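Local coordinates for putative membrane anchored protein (Corynebacterium diphtheriae, PDB 3LSO) that is of unknown function but is probably anchored in the membrane of Corynebacterium diphtheriae, presenting an elongated chain of beta-rich domains, at residues Asp297-Leu302 and Phe429-Tyr434; Ala326-Asn331 and Ile335-Ile340. One frame throughout, in Å; residues are numbered along the deposited sequence.

Contact 1. Residues Asp297-Leu302 and Phe429-Tyr434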
ATOM      1  N   ASP B 297      29.383  -2.444 -17.828  1.00 17.01           N
ATOM      2  CA  ASP B 297      29.643  -1.914 -16.507  1.00 17.48           C
ATOM      3  C   ASP B 297      28.410  -1.319 -15.853  1.00 17.36           C
ATOM      4  O   ASP B 297      27.336  -1.348 -16.410  1.00 18.04           O
ATOM      5  CB  ASP B 297      30.792  -0.932 -16.567  1.00 17.31           C
ATOM      6  CG  ASP B 297      32.017  -1.573 -17.104  1.00 18.27           C
ATOM      7  OD1 ASP B 297      32.343  -2.698 -16.647  1.00 20.46           O
ATOM      8  OD2 ASP B 297      32.621  -0.985 -18.011  1.00 17.80           O
ATOM      9  N   SER B 298      28.551  -0.827 -14.642  1.00 17.35           N
ATOM     10  CA  SER B 298      27.442  -0.123 -14.051  1.00 17.58           C
ATOM     11  C   SER B 298      27.984   1.040 -13.215  1.00 17.17           C
ATOM     12  O   SER B 298      29.191   1.086 -12.968  1.00 17.18           O
ATOM     13  CB  SER B 298      26.509  -1.084 -13.299  1.00 17.53           C
ATOM     14  OG  SER B 298      26.977  -1.358 -11.998  1.00 18.46           O
ATOM     15  N   TYR B 299      27.106   1.977 -12.844  1.00 16.36           N
ATOM     16  CA  TYR B 299      27.504   3.245 -12.263  1.00 16.09           C
ATOM     17  C   TYR B 299      26.766   3.581 -10.967  1.00 16.03           C
ATOM     18  O   TYR B 299      25.636   3.155 -10.729  1.00 15.94           O
ATOM     19  CB  TYR B 299      27.245   4.367 -13.278  1.00 16.42           C
ATOM     20  CG  TYR B 299      27.904   4.132 -14.600  1.00 16.76           C
ATOM     21  CD1 TYR B 299      27.437   3.156 -15.447  1.00 17.81           C
ATOM     22  CD2 TYR B 299      29.002   4.895 -15.001  1.00 18.33           C
ATOM     23  CE1 TYR B 299      28.045   2.904 -16.651  1.00 20.75           C
ATOM     24  CE2 TYR B 299      29.641   4.658 -16.218  1.00 19.94           C
ATOM     25  CZ  TYR B 299      29.146   3.651 -17.038  1.00 22.18           C
ATOM     26  OH  TYR B 299      29.731   3.368 -18.255  1.00 24.16           O
ATOM     27  N   THR B 300      27.408   4.396 -10.144  1.00 15.86           N
ATOM     28  CA  THR B 300      26.782   4.989  -8.959  1.00 15.66           C
ATOM     29  C   THR B 300      27.324   6.439  -8.796  1.00 16.20           C
ATOM     30  O   THR B 300      28.096   6.928  -9.655  1.00 16.01           O
ATOM     31  CB  THR B 300      26.988   4.120  -7.681  1.00 14.90           C
ATOM     32  OG1 THR B 300      26.385   4.767  -6.562  1.00 17.04           O
ATOM     33  CG2 THR B 300      28.433   3.968  -7.352  1.00 14.21           C
ATOM     34  N   GLY B 301      26.922   7.124  -7.722  1.00 15.77           N
ATOM     35  CA  GLY B 301      27.335   8.489  -7.533  1.00 15.96           C
ATOM     36  C   GLY B 301      26.951   9.011  -6.175  1.00 16.40           C
ATOM     37  O   GLY B 301      26.444   8.264  -5.337  1.00 17.75           O
ATOM     38  N   LEU B 302      27.214  10.294  -5.956  1.00 15.75           N
ATOM     39  CA  LEU B 302      26.939  10.961  -4.704  1.00 14.83           C
ATOM     40  C   LEU B 302      26.685  12.395  -5.060  1.00 14.76           C
ATOM     41  O   LEU B 302      27.363  12.941  -5.941  1.00 14.78           O
ATOM     42  CB  LEU B 302      28.164  10.927  -3.787  1.00 14.72           C
ATOM     43  CG  LEU B 302      28.661   9.631  -3.141  1.00 14.08           C
ATOM     44  CD1 LEU B 302      30.159   9.698  -2.778  1.00  9.83           C
ATOM     45  CD2 LEU B 302      27.822   9.321  -1.923  1.00 13.15           C
ATOM     46  N   PHE B 429      23.341  14.511 -12.508  1.00 15.25           N
ATOM     47  CA  PHE B 429      24.603  14.601 -13.203  1.00 15.53           C
ATOM     48  C   PHE B 429      24.855  13.361 -14.065  1.00 16.21           C
ATOM     49  O   PHE B 429      24.261  12.296 -13.838  1.00 16.84           O
ATOM     50  CB  PHE B 429      25.713  14.842 -12.201  1.00 15.16           C
ATOM     51  CG  PHE B 429      25.613  16.168 -11.540  1.00 15.46           C
ATOM     52  CD1 PHE B 429      26.336  17.243 -12.004  1.00 13.97           C
ATOM     53  CD2 PHE B 429      24.751  16.365 -10.471  1.00 18.11           C
ATOM     54  CE1 PHE B 429      26.238  18.471 -11.409  1.00 13.42           C
ATOM     55  CE2 PHE B 429      24.651  17.621  -9.859  1.00 15.86           C
ATOM     56  CZ  PHE B 429      25.397  18.665 -10.336  1.00 13.81           C
ATOM     57  N   GLN B 430      25.714  13.494 -15.068  1.00 16.31           N
ATOM     58  CA  GLN B 430      26.067  12.354 -15.896  1.00 16.80           C
ATOM     59  C   GLN B 430      27.530  12.056 -15.771  1.00 17.17           C
ATOM     60  O   GLN B 430      28.321  12.945 -15.423  1.00 18.00           O
ATOM     61  CB  GLN B 430      25.762  12.665 -17.358  1.00 16.61           C
ATOM     62  CG  GLN B 430      24.276  12.912 -17.642  1.00 16.68           C
ATOM     63  CD  GLN B 430      24.009  13.254 -19.092  1.00 16.44           C
ATOM     64  OE1 GLN B 430      24.758  13.998 -19.722  1.00 16.50           O
ATOM     65  NE2 GLN B 430      22.937  12.704 -19.635  1.00 18.05           N
HETATM   66  N   MSE B 431      27.915  10.823 -16.079  1.00 17.53           N
HETATM   67  CA  MSE B 431      29.343  10.506 -16.307  1.00 17.62           C
HETATM   68  C   MSE B 431      29.568  10.352 -17.794  1.00 17.56           C
HETATM   69  O   MSE B 431      28.791   9.655 -18.483  1.00 18.21           O
HETATM   70  CB  MSE B 431      29.761   9.212 -15.613  1.00 17.64           C
HETATM   71  CG  MSE B 431      31.278   9.098 -15.347  1.00 19.66           C
HETATM   72 SE   MSE B 431      31.667   7.420 -14.446  0.75 22.30          SE
HETATM   73  CE  MSE B 431      33.313   7.908 -13.614  1.00 20.49           C
ATOM     74  N   GLY B 432      30.605  11.017 -18.290  1.00 17.24           N
ATOM     75  CA  GLY B 432      31.117  10.790 -19.646  1.00 17.61           C
ATOM     76  C   GLY B 432      32.111   9.632 -19.558  1.00 18.35           C
ATOM     77  O   GLY B 432      32.905   9.581 -18.613  1.00 18.89           O
ATOM     78  N   VAL B 433      32.052   8.675 -20.486  1.00 17.81           N
ATOM     79  CA  VAL B 433      33.026   7.591 -20.481  1.00 17.85           C
ATOM     80  C   VAL B 433      33.522   7.299 -21.876  1.00 17.53           C
ATOM     81  O   VAL B 433      32.771   7.383 -22.844  1.00 17.30           O
ATOM     82  CB  VAL B 433      32.464   6.298 -19.895  1.00 17.68           C
ATOM     83  CG1 VAL B 433      32.049   6.536 -18.511  1.00 20.55           C
ATOM     84  CG2 VAL B 433      31.244   5.866 -20.666  1.00 18.40           C
ATOM     85  N   TYR B 434      34.791   6.936 -21.966  1.00 16.89           N
ATOM     86  CA  TYR B 434      35.366   6.468 -23.212  1.00 16.52           C
ATOM     87  C   TYR B 434      36.214   5.315 -22.731  1.00 16.86           C
ATOM     88  O   TYR B 434      37.150   5.536 -21.929  1.00 16.85           O
ATOM     89  CB  TYR B 434      36.221   7.569 -23.854  1.00 16.07           C
ATOM     90  CG  TYR B 434      37.030   7.161 -25.050  1.00 15.82           C
ATOM     91  CD1 TYR B 434      36.510   6.276 -26.015  1.00 17.27           C
ATOM     92  CD2 TYR B 434      38.319   7.673 -25.250  1.00 15.87           C
ATOM     93  CE1 TYR B 434      37.272   5.892 -27.132  1.00 15.67           C
ATOM     94  CE2 TYR B 434      39.093   7.304 -26.376  1.00 16.13           C
ATOM     95  CZ  TYR B 434      38.553   6.416 -27.292  1.00 16.76           C
ATOM     96  OH  TYR B 434      39.268   6.064 -28.385  1.00 19.95           O
TER
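A Met-aromatic contact between Tyr299 and Met431, with Val433 beside it, joins the two facing sheets of the C-terminal beta sandwich. Residues 297-302 lie on an outermost strand of one sheet and 429-434 on a strand of the other. The nearest pair of CA atoms, those of Tyr299 and Met431, stand 8.5 Å apart, so side chains have to bridge the space between the layers. Met431, built as selenomethionine, does this with an extended chain: CG is anti to the backbone N (chi1 -158°), and the next torsion is also anti. Together these two carry SE of Met431 up to the rim of the Tyr299 ring, in its plane and 4.9 Å from the ring centroid. SE of Met431 touches CD2 of Tyr299 at 3.7 Å, and the two side chains cross at about a right angle. A long, flexible and polarisable side chain suits such a gap, and against the edge the large atom meets ring C-H groups rather than the pi cloud.

Val433 is two residues on and so on the same inward-facing side of the strand; its side chain and that of Tyr299 come from opposite directions. CG1 of Val433 lies 3.8 Å from CE2 of Tyr299 and near the ring plane, while CG2 comes equally close to the tyrosine OH. The beta-branched valine suits a strand and here turns both its methyls to the hydroxyl end of the ring. Tyrosine suits its own place because its ring packs apolar groups while its hydroxyl still finds polar partners, Asp295 and Lys435. Lys435 also makes a salt bridge with Asp297. Strand 298-303 is bonded along its backbone to strand 321-329 in one layer, and strand 425-435 lies between strands 335-343 and 440-453 in the other.

Contact 2. Residues Ala326-Asn331 and Ile335-Ile340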
ATOM      1  N   ALA B 326      31.056  10.647  -9.008  1.00 14.40           N
ATOM      2  CA  ALA B 326      30.500   9.643  -9.948  1.00 14.17           C
ATOM      3  C   ALA B 326      31.477   8.489 -10.102  1.00 14.09           C
ATOM      4  O   ALA B 326      32.672   8.721 -10.325  1.00 14.85           O
ATOM      5  CB  ALA B 326      30.202  10.262 -11.274  1.00 13.89           C
ATOM      6  N   SER B 327      30.988   7.260  -9.963  1.00 13.27           N
ATOM      7  CA  SER B 327      31.863   6.110  -9.985  1.00 12.72           C
ATOM      8  C   SER B 327      31.471   5.168 -11.106  1.00 13.22           C
ATOM      9  O   SER B 327      30.307   4.840 -11.247  1.00 14.62           O
ATOM     10  CB  SER B 327      31.732   5.357  -8.670  1.00 12.63           C
ATOM     11  OG  SER B 327      32.388   5.991  -7.601  1.00  9.98           O
ATOM     12  N   LEU B 328      32.427   4.699 -11.890  1.00 13.01           N
ATOM     13  CA  LEU B 328      32.179   3.562 -12.779  1.00 12.52           C
ATOM     14  C   LEU B 328      32.599   2.299 -12.060  1.00 13.12           C
ATOM     15  O   LEU B 328      33.702   2.230 -11.522  1.00 13.79           O
ATOM     16  CB  LEU B 328      32.991   3.721 -14.048  1.00 12.18           C
ATOM     17  CG  LEU B 328      33.027   2.652 -15.127  1.00 11.93           C
ATOM     18  CD1 LEU B 328      33.895   3.206 -16.195  1.00 11.59           C
ATOM     19  CD2 LEU B 328      33.625   1.307 -14.640  1.00 11.30           C
ATOM     20  N   LEU B 329      31.743   1.287 -12.077  1.00 13.68           N
ATOM     21  CA  LEU B 329      31.970   0.064 -11.331  1.00 14.10           C
ATOM     22  C   LEU B 329      32.299  -1.090 -12.283  1.00 14.76           C
ATOM     23  O   LEU B 329      31.396  -1.644 -12.887  1.00 15.30           O
ATOM     24  CB  LEU B 329      30.718  -0.251 -10.516  1.00 13.90           C
ATOM     25  CG  LEU B 329      30.190   0.900  -9.640  1.00 15.96           C
ATOM     26  CD1 LEU B 329      28.811   0.589  -9.083  1.00 15.28           C
ATOM     27  CD2 LEU B 329      31.163   1.304  -8.501  1.00 15.44           C
ATOM     28  N   PRO B 330      33.589  -1.448 -12.430  1.00 15.11           N
ATOM     29  CA  PRO B 330      33.960  -2.437 -13.414  1.00 16.32           C
ATOM     30  C   PRO B 330      33.150  -3.672 -13.215  1.00 17.60           C
ATOM     31  O   PRO B 330      32.866  -4.039 -12.072  1.00 18.50           O
ATOM     32  CB  PRO B 330      35.413  -2.758 -13.068  1.00 15.87           C
ATOM     33  CG  PRO B 330      35.899  -1.596 -12.471  1.00 15.55           C
ATOM     34  CD  PRO B 330      34.767  -0.997 -11.687  1.00 15.32           C
ATOM     35  N   ASN B 331      32.764  -4.308 -14.311  1.00 18.62           N
ATOM     36  CA  ASN B 331      32.091  -5.575 -14.204  1.00 19.46           C
ATOM     37  C   ASN B 331      33.061  -6.709 -13.901  1.00 19.86           C
ATOM     38  O   ASN B 331      32.773  -7.529 -13.051  1.00 20.90           O
ATOM     39  CB  ASN B 331      31.310  -5.875 -15.462  1.00 19.87           C
ATOM     40  CG  ASN B 331      30.401  -7.083 -15.298  1.00 22.06           C
ATOM     41  OD1 ASN B 331      30.827  -8.148 -14.847  1.00 24.13           O
ATOM     42  ND2 ASN B 331      29.140  -6.924 -15.670  1.00 24.09           N
ATOM     43  N   ILE B 335      39.915  -4.247 -17.259  1.00 18.07           N
ATOM     44  CA  ILE B 335      39.205  -3.608 -18.339  1.00 17.74           C
ATOM     45  C   ILE B 335      40.038  -2.396 -18.729  1.00 17.41           C
ATOM     46  O   ILE B 335      40.970  -2.022 -17.999  1.00 17.34           O
ATOM     47  CB  ILE B 335      37.774  -3.165 -17.934  1.00 17.73           C
ATOM     48  CG1 ILE B 335      37.820  -2.097 -16.849  1.00 18.19           C
ATOM     49  CG2 ILE B 335      36.957  -4.344 -17.474  1.00 17.99           C
ATOM     50  CD1 ILE B 335      36.463  -1.463 -16.526  1.00 20.08           C
ATOM     51  N   ARG B 336      39.694  -1.791 -19.869  1.00 16.65           N
ATOM     52  CA  ARG B 336      40.386  -0.608 -20.386  1.00 15.74           C
ATOM     53  C   ARG B 336      39.468   0.569 -20.363  1.00 15.68           C
ATOM     54  O   ARG B 336      38.393   0.500 -20.951  1.00 15.62           O
ATOM     55  CB  ARG B 336      40.818  -0.869 -21.807  1.00 15.45           C
ATOM     56  CG  ARG B 336      41.615  -2.160 -21.931  1.00 13.19           C
ATOM     57  CD  ARG B 336      43.074  -1.889 -21.582  1.00 11.08           C
ATOM     58  NE  ARG B 336      43.718  -1.037 -22.594  1.00  9.36           N
ATOM     59  CZ  ARG B 336      44.941  -0.557 -22.468  1.00  8.75           C
ATOM     60  NH1 ARG B 336      45.640  -0.851 -21.361  1.00  8.59           N
ATOM     61  NH2 ARG B 336      45.465   0.193 -23.433  1.00  6.41           N
ATOM     62  N   VAL B 337      39.877   1.629 -19.656  1.00 15.64           N
ATOM     63  CA  VAL B 337      39.104   2.866 -19.550  1.00 15.42           C
ATOM     64  C   VAL B 337      40.028   4.023 -19.883  1.00 16.36           C
ATOM     65  O   VAL B 337      41.104   4.162 -19.300  1.00 17.06           O
ATOM     66  CB  VAL B 337      38.541   3.078 -18.112  1.00 15.59           C
ATOM     67  CG1 VAL B 337      37.960   4.489 -17.924  1.00 13.36           C
ATOM     68  CG2 VAL B 337      37.495   2.031 -17.749  1.00 15.61           C
ATOM     69  N   TYR B 338      39.596   4.863 -20.809  1.00 16.73           N
ATOM     70  CA  TYR B 338      40.379   5.996 -21.250  1.00 16.48           C
ATOM     71  C   TYR B 338      39.984   7.284 -20.548  1.00 16.88           C
ATOM     72  O   TYR B 338      40.807   7.829 -19.840  1.00 17.77           O
ATOM     73  CB  TYR B 338      40.252   6.138 -22.762  1.00 16.33           C
ATOM     74  CG  TYR B 338      40.361   4.813 -23.483  1.00 17.51           C
ATOM     75  CD1 TYR B 338      41.437   3.957 -23.223  1.00 14.68           C
ATOM     76  CD2 TYR B 338      39.394   4.404 -24.426  1.00 18.56           C
ATOM     77  CE1 TYR B 338      41.574   2.756 -23.851  1.00 13.09           C
ATOM     78  CE2 TYR B 338      39.530   3.166 -25.075  1.00 18.15           C
ATOM     79  CZ  TYR B 338      40.645   2.356 -24.760  1.00 16.37           C
ATOM     80  OH  TYR B 338      40.853   1.139 -25.349  1.00 17.41           O
ATOM     81  N   GLU B 339      38.771   7.808 -20.774  1.00 16.77           N
ATOM     82  CA  GLU B 339      38.317   9.036 -20.087  1.00 16.73           C
ATOM     83  C   GLU B 339      37.164   8.772 -19.186  1.00 16.08           C
ATOM     84  O   GLU B 339      36.301   7.943 -19.488  1.00 16.16           O
ATOM     85  CB  GLU B 339      37.795  10.068 -21.058  1.00 16.73           C
ATOM     86  CG  GLU B 339      38.537  11.331 -21.101  1.00 17.38           C
ATOM     87  CD  GLU B 339      37.880  12.276 -22.075  1.00 18.65           C
ATOM     88  OE1 GLU B 339      36.615  12.415 -22.035  1.00 14.16           O
ATOM     89  OE2 GLU B 339      38.631  12.843 -22.902  1.00 20.42           O
ATOM     90  N   ILE B 340      37.125   9.525 -18.099  1.00 15.30           N
ATOM     91  CA  ILE B 340      35.909   9.632 -17.307  1.00 13.31           C
ATOM     92  C   ILE B 340      35.803  11.079 -16.889  1.00 13.18           C
ATOM     93  O   ILE B 340      36.816  11.775 -16.770  1.00 12.42           O
ATOM     94  CB  ILE B 340      35.875   8.663 -16.098  1.00 13.01           C
ATOM     95  CG1 ILE B 340      36.948   9.006 -15.087  1.00 11.23           C
ATOM     96  CG2 ILE B 340      35.961   7.219 -16.550  1.00 10.43           C
ATOM     97  CD1 ILE B 340      36.679   8.391 -13.764  1.00 11.09           C
TER
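Leu328, Pro330, Ile335 and Val337 pack across a beta arch, in which strand 321-329 ends in one sheet, a short loop turns the corner, and strand 335-343 begins in the facing sheet. The apolar contacts fall into two groups. Near the bend, Pro330 meets Ile335: the proline CB lies 3.8 Å from the isoleucine CD1, with CG only slightly farther, and the side chains cross at about a right angle. Ile335 reaches over with its longer branch, CG1 lying between the backbone N and carbonyl carbon (chi1 64°) and CD1 extended beyond it. Proline suits the start of the loop because its ring lacks an N-H that would seek a strand partner, yet gives the isoleucine a compact apolar surface.

Deeper between the layers, Leu328 reaches across. Its fully extended side chain, with CG anti to the backbone N (chi1 175°), carries the fork to the other strand. Leu328 CD1 lies 4.1 Å from Val337 CG2, the two side chains passing in opposite directions, and Leu328 CD2 stands 4.4 Å from Ile335 CD1. Beta-branched Ile335 and Val337, two residues apart, both point inward and present methyls to this fork.

The polar bonds run within or beside the layers instead. Leu329 pairs through its backbone with Ser298, and Ile335 with Val404; in the loop, the backbone N of Asn331 hydrogen-bonds to OD1 of Asp297. Backbone pairing is irregular between Val337 and Ile340, where Tyr338 and Glu339 both face Tyr434 in a classic beta bulge.

All four packing residues are buried, and what joins their two segments is methyl groups and the ring methylenes of Pro330. The arch is thus probably stabilised by exclusion of water, while hydrogen bonds to neighbouring strands fix the course of each backbone.

The two contacts are parts of one core, their centres about 8 Å apart, and both span the same two sheets. Strands 298-303 and 321-329 are neighbours in one layer, where Ser298 O and Leu329 N are 2.7 Å apart in a probable hydrogen bond. In the other layer, Tyr434 O and Tyr338 N lie at 2.8 Å, a probable hydrogen bond within the bulge. Between the layers, Leu328 of contact 2 touches both Tyr299 and Met431 of contact 1, and CE of Met431 packs against CD1 of Ile340. Contact 2 closes a short arch, three residues lying between its segments; contact 1 joins strands more than a hundred residues apart.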